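Local coordinates for Rod shape-determining protein (MreC) (Helicobacter pylori, PDB 5LP5), which binds the penicillin-binding protein PBP2 in the cell-wall synthesis complex and is thought to act as a scaffold that maintains rod shape, at residues D108-I117 with L145-K153. Sequence-based numbering, arbitrary orientation.
Sequences DTHSVSLNPI and LNGFLNAHK
Strands 111-114 and 144-149 are antiparallel neighbours in the first of the two six-stranded beta barrels of MreC, and their pairing is centred on Val-112 and Gly-147. These two form a hydrogen-bonded pair: Val-112 N reaches Gly-147 O at 2.9 Å and Gly-147 N returns to Val-112 O at 2.8 Å, both in the carbonyl plane and nearly straight. Glycine suits this position because Val-112 CG2 lies over its backbone, 3.9 Å from Gly-147 CA, while Leu-114 CD1 comes as near to Gly-147 N. Branched leucines and valine fill this apolar face: Leu-114 CB packs against Leu-145 CG, the two chains crossing obliquely, and Val-112 CG1 meets Leu-149 CD1 at 4.1 Å, almost at right angles. Beyond the last bridge, Leu-149 N still bonds to His-110 O, but from above the carbonyl plane, as the chain enters a type II turn from Leu-149 to His-152.

The other face carries Ser-111, Ser-113, Asn-146 and Phe-148. Serine is small and polar enough for Ser-111 OG to sit 3.9 Å from Phe-148 CD1, at the ring edge, and also over the centre of the His-152 ring, 3.3 Å above its plane; Asp-108 OD2 is 3.1 Å from the same Ser-111 OG. With CG anti to the backbone N (chi1 -171°), the His-152 ring is carried beneath that hydroxyl. At the turn, a water joins His-110 ND1 to Asn-150 O, lying in the plane of the imidazole at its edge; it donates to the carbonyl over 2.7 Å. The amide of Asn-150 is held by Tyr-157, Ala-134 and Phe-231. Strand 93-103 flanks 111-114 on its far edge, strand 134-141 flanks 144-149, and Val-184 of a second MreC subunit packs on His-110.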
loop_
_atom_site.group_PDB
_atom_site.type_symbol
_atom_site.label_atom_id
_atom_site.label_comp_id
_atom_site.label_asym_id
_atom_site.label_seq_id
_atom_site.Cartn_x
_atom_site.Cartn_y
_atom_site.Cartn_z
ATOM N N ASP C 108 -1.269 -37.543 13.922
ATOM C CA ASP C 108 -1.790 -36.277 13.384
ATOM C C ASP C 108 -3.323 -36.305 13.449
ATOM O O ASP C 108 -3.945 -37.159 12.783
ATOM C CB ASP C 108 -1.277 -36.116 11.945
ATOM C CG ASP C 108 -1.709 -34.812 11.265
ATOM O OD1 ASP C 108 -1.982 -33.808 11.951
ATOM O OD2 ASP C 108 -1.806 -34.837 10.015
ATOM N N THR C 109 -3.904 -35.388 14.236
ATOM C CA THR C 109 -5.361 -35.310 14.410
ATOM C C THR C 109 -6.062 -34.464 13.343
ATOM O O THR C 109 -7.279 -34.414 13.288
ATOM C CB THR C 109 -5.734 -34.649 15.765
ATOM O OG1 THR C 109 -5.248 -33.296 15.820
ATOM C CG2 THR C 109 -5.182 -35.434 16.943
ATOM N N HIS C 110 -5.268 -33.764 12.530
ATOM C CA HIS C 110 -5.800 -32.835 11.548
ATOM C C HIS C 110 -5.876 -33.443 10.137
ATOM O O HIS C 110 -5.992 -32.689 9.162
ATOM C CB HIS C 110 -4.956 -31.547 11.539
ATOM C CG HIS C 110 -4.643 -31.009 12.905
ATOM N ND1 HIS C 110 -5.547 -30.313 13.675
ATOM C CD2 HIS C 110 -3.517 -31.106 13.646
ATOM C CE1 HIS C 110 -4.985 -29.992 14.826
ATOM N NE2 HIS C 110 -3.748 -30.451 14.829
ATOM N N SER C 111 -5.880 -34.763 10.010
ATOM C CA SER C 111 -5.942 -35.403 8.702
ATOM C C SER C 111 -6.754 -36.678 8.800
ATOM O O SER C 111 -6.435 -37.566 9.609
ATOM C CB SER C 111 -4.541 -35.731 8.182
ATOM O OG SER C 111 -3.892 -34.558 7.725
ATOM N N VAL C 112 -7.801 -36.795 7.981
ATOM C CA VAL C 112 -8.685 -37.950 8.072
ATOM C C VAL C 112 -9.034 -38.584 6.732
ATOM O O VAL C 112 -9.090 -37.906 5.702
ATOM C CB VAL C 112 -9.997 -37.593 8.800
ATOM C CG1 VAL C 112 -9.706 -37.072 10.191
ATOM C CG2 VAL C 112 -10.813 -36.584 8.004
ATOM N N SER C 113 -9.299 -39.882 6.780
ATOM C CA SER C 113 -9.799 -40.614 5.621
ATOM C C SER C 113 -11.322 -40.615 5.652
ATOM O O SER C 113 -11.928 -40.958 6.663
ATOM C CB SER C 113 -9.313 -42.071 5.630
ATOM O OG SER C 113 -7.968 -42.216 5.213
ATOM N N LEU C 114 -11.933 -40.239 4.526
ATOM C CA LEU C 114 -13.372 -40.133 4.412
ATOM C C LEU C 114 -13.944 -41.209 3.519
ATOM O O LEU C 114 -13.328 -41.650 2.564
ATOM C CB LEU C 114 -13.743 -38.789 3.821
ATOM C CG LEU C 114 -13.361 -37.585 4.670
ATOM C CD1 LEU C 114 -13.509 -36.316 3.847
ATOM C CD2 LEU C 114 -14.228 -37.490 5.905
ATOM N N ASN C 115 -15.149 -41.623 3.825
ATOM C CA ASN C 115 -15.794 -42.615 3.016
ATOM C C ASN C 115 -16.077 -42.040 1.633
ATOM O O ASN C 115 -16.628 -40.933 1.530
ATOM C CB ASN C 115 -17.098 -43.023 3.644
ATOM C CG ASN C 115 -17.567 -44.362 3.144
ATOM O OD1 ASN C 115 -16.769 -45.307 3.064
ATOM N ND2 ASN C 115 -18.838 -44.457 2.758
ATOM N N PRO C 116 -15.704 -42.774 0.564
ATOM C CA PRO C 116 -15.909 -42.331 -0.814
ATOM C C PRO C 116 -17.298 -41.789 -1.086
ATOM O O PRO C 116 -18.272 -42.256 -0.498
ATOM C CB PRO C 116 -15.711 -43.610 -1.629
ATOM C CG PRO C 116 -14.795 -44.440 -0.813
ATOM C CD PRO C 116 -15.016 -44.075 0.617
ATOM N N ILE C 117 -17.380 -40.807 -1.978
ATOM C CA ILE C 117 -18.650 -40.222 -2.390
ATOM C C ILE C 117 -18.748 -40.244 -3.911
ATOM O O ILE C 117 -17.837 -39.825 -4.604
ATOM C CB ILE C 117 -18.801 -38.769 -1.881
ATOM C CG1 ILE C 117 -19.016 -38.739 -0.366
ATOM C CG2 ILE C 117 -19.929 -38.039 -2.624
ATOM C CD1 ILE C 117 -19.263 -37.349 0.183
ATOM N N LEU C 145 -10.619 -40.196 -0.614
ATOM C CA LEU C 145 -11.182 -38.905 -0.231
ATOM C C LEU C 145 -10.561 -38.470 1.091
ATOM O O LEU C 145 -10.826 -39.055 2.145
ATOM C CB LEU C 145 -12.695 -38.999 -0.131
ATOM C CG LEU C 145 -13.416 -37.687 0.104
ATOM C CD1 LEU C 145 -13.045 -36.647 -0.936
ATOM C CD2 LEU C 145 -14.923 -37.934 0.129
ATOM N N ASN C 146 -9.704 -37.462 1.023
ATOM C CA ASN C 146 -8.942 -37.050 2.188
ATOM C C ASN C 146 -9.432 -35.731 2.755
ATOM O O ASN C 146 -9.606 -34.750 2.023
ATOM C CB ASN C 146 -7.479 -36.906 1.823
ATOM C CG ASN C 146 -6.846 -38.200 1.420
ATOM O OD1 ASN C 146 -7.161 -39.263 1.974
ATOM N ND2 ASN C 146 -5.943 -38.121 0.439
ATOM N N GLY C 147 -9.622 -35.713 4.072
ATOM C CA GLY C 147 -10.006 -34.486 4.774
ATOM C C GLY C 147 -8.810 -33.851 5.460
ATOM O O GLY C 147 -8.139 -34.501 6.268
ATOM N N PHE C 148 -8.525 -32.604 5.112
ATOM C CA PHE C 148 -7.482 -31.839 5.777
ATOM C C PHE C 148 -8.131 -30.762 6.613
ATOM O O PHE C 148 -8.657 -29.785 6.091
ATOM C CB PHE C 148 -6.515 -31.240 4.764
ATOM C CG PHE C 148 -5.965 -32.254 3.812
ATOM C CD1 PHE C 148 -5.024 -33.178 4.230
ATOM C CD2 PHE C 148 -6.424 -32.317 2.521
ATOM C CE1 PHE C 148 -4.542 -34.147 3.366
ATOM C CE2 PHE C 148 -5.948 -33.279 1.648
ATOM C CZ PHE C 148 -4.999 -34.196 2.071
ATOM N N LEU C 149 -8.104 -30.974 7.925
ATOM C CA LEU C 149 -8.889 -30.183 8.860
ATOM C C LEU C 149 -8.221 -28.855 9.197
ATOM O O LEU C 149 -7.092 -28.598 8.809
ATOM C CB LEU C 149 -9.133 -30.986 10.135
ATOM C CG LEU C 149 -9.781 -32.363 9.915
ATOM C CD1 LEU C 149 -9.945 -33.102 11.228
ATOM C CD2 LEU C 149 -11.128 -32.257 9.210
ATOM N N ASN C 150 -8.942 -28.017 9.935
ATOM C CA ASN C 150 -8.443 -26.697 10.338
ATOM C C ASN C 150 -7.066 -26.875 11.006
ATOM O O ASN C 150 -6.864 -27.720 11.879
ATOM C CB ASN C 150 -9.367 -25.981 11.340
ATOM C CG ASN C 150 -10.545 -25.283 10.694
ATOM O OD1 ASN C 150 -10.477 -24.823 9.547
ATOM N ND2 ASN C 150 -11.647 -25.170 11.456
ATOM N N ALA C 151 -6.107 -26.093 10.542
ATOM C CA ALA C 151 -4.749 -26.105 11.096
ATOM C C ALA C 151 -3.833 -27.126 10.476
ATOM O O ALA C 151 -2.640 -27.102 10.783
ATOM C CB ALA C 151 -4.743 -26.239 12.619
ATOM N N HIS C 152 -4.325 -27.957 9.557
ATOM C CA HIS C 152 -3.419 -28.753 8.700
ATOM C C HIS C 152 -2.663 -27.846 7.717
ATOM O O HIS C 152 -3.193 -26.849 7.253
ATOM C CB HIS C 152 -4.191 -29.865 7.952
ATOM C CG HIS C 152 -3.316 -30.849 7.225
ATOM N ND1 HIS C 152 -2.211 -31.433 7.799
ATOM C CD2 HIS C 152 -3.377 -31.338 5.962
ATOM C CE1 HIS C 152 -1.647 -32.261 6.936
ATOM N NE2 HIS C 152 -2.326 -32.205 5.807
ATOM N N LYS C 153 -1.430 -28.203 7.406
ATOM C CA LYS C 153 -0.610 -27.510 6.404
ATOM C C LYS C 153 -1.352 -27.190 5.083
ATOM O O LYS C 153 -1.100 -26.182 4.445
ATOM C CB LYS C 153 0.641 -28.380 6.108
ATOM C CG LYS C 153 1.772 -27.747 5.317
ATOM C CD LYS C 153 2.913 -28.740 5.109
ATOM C CE LYS C 153 3.931 -28.197 4.102
ATOM N NZ LYS C 153 5.248 -28.894 4.155
HETATM O O HOH W 1 -7.976 -29.785 13.227
#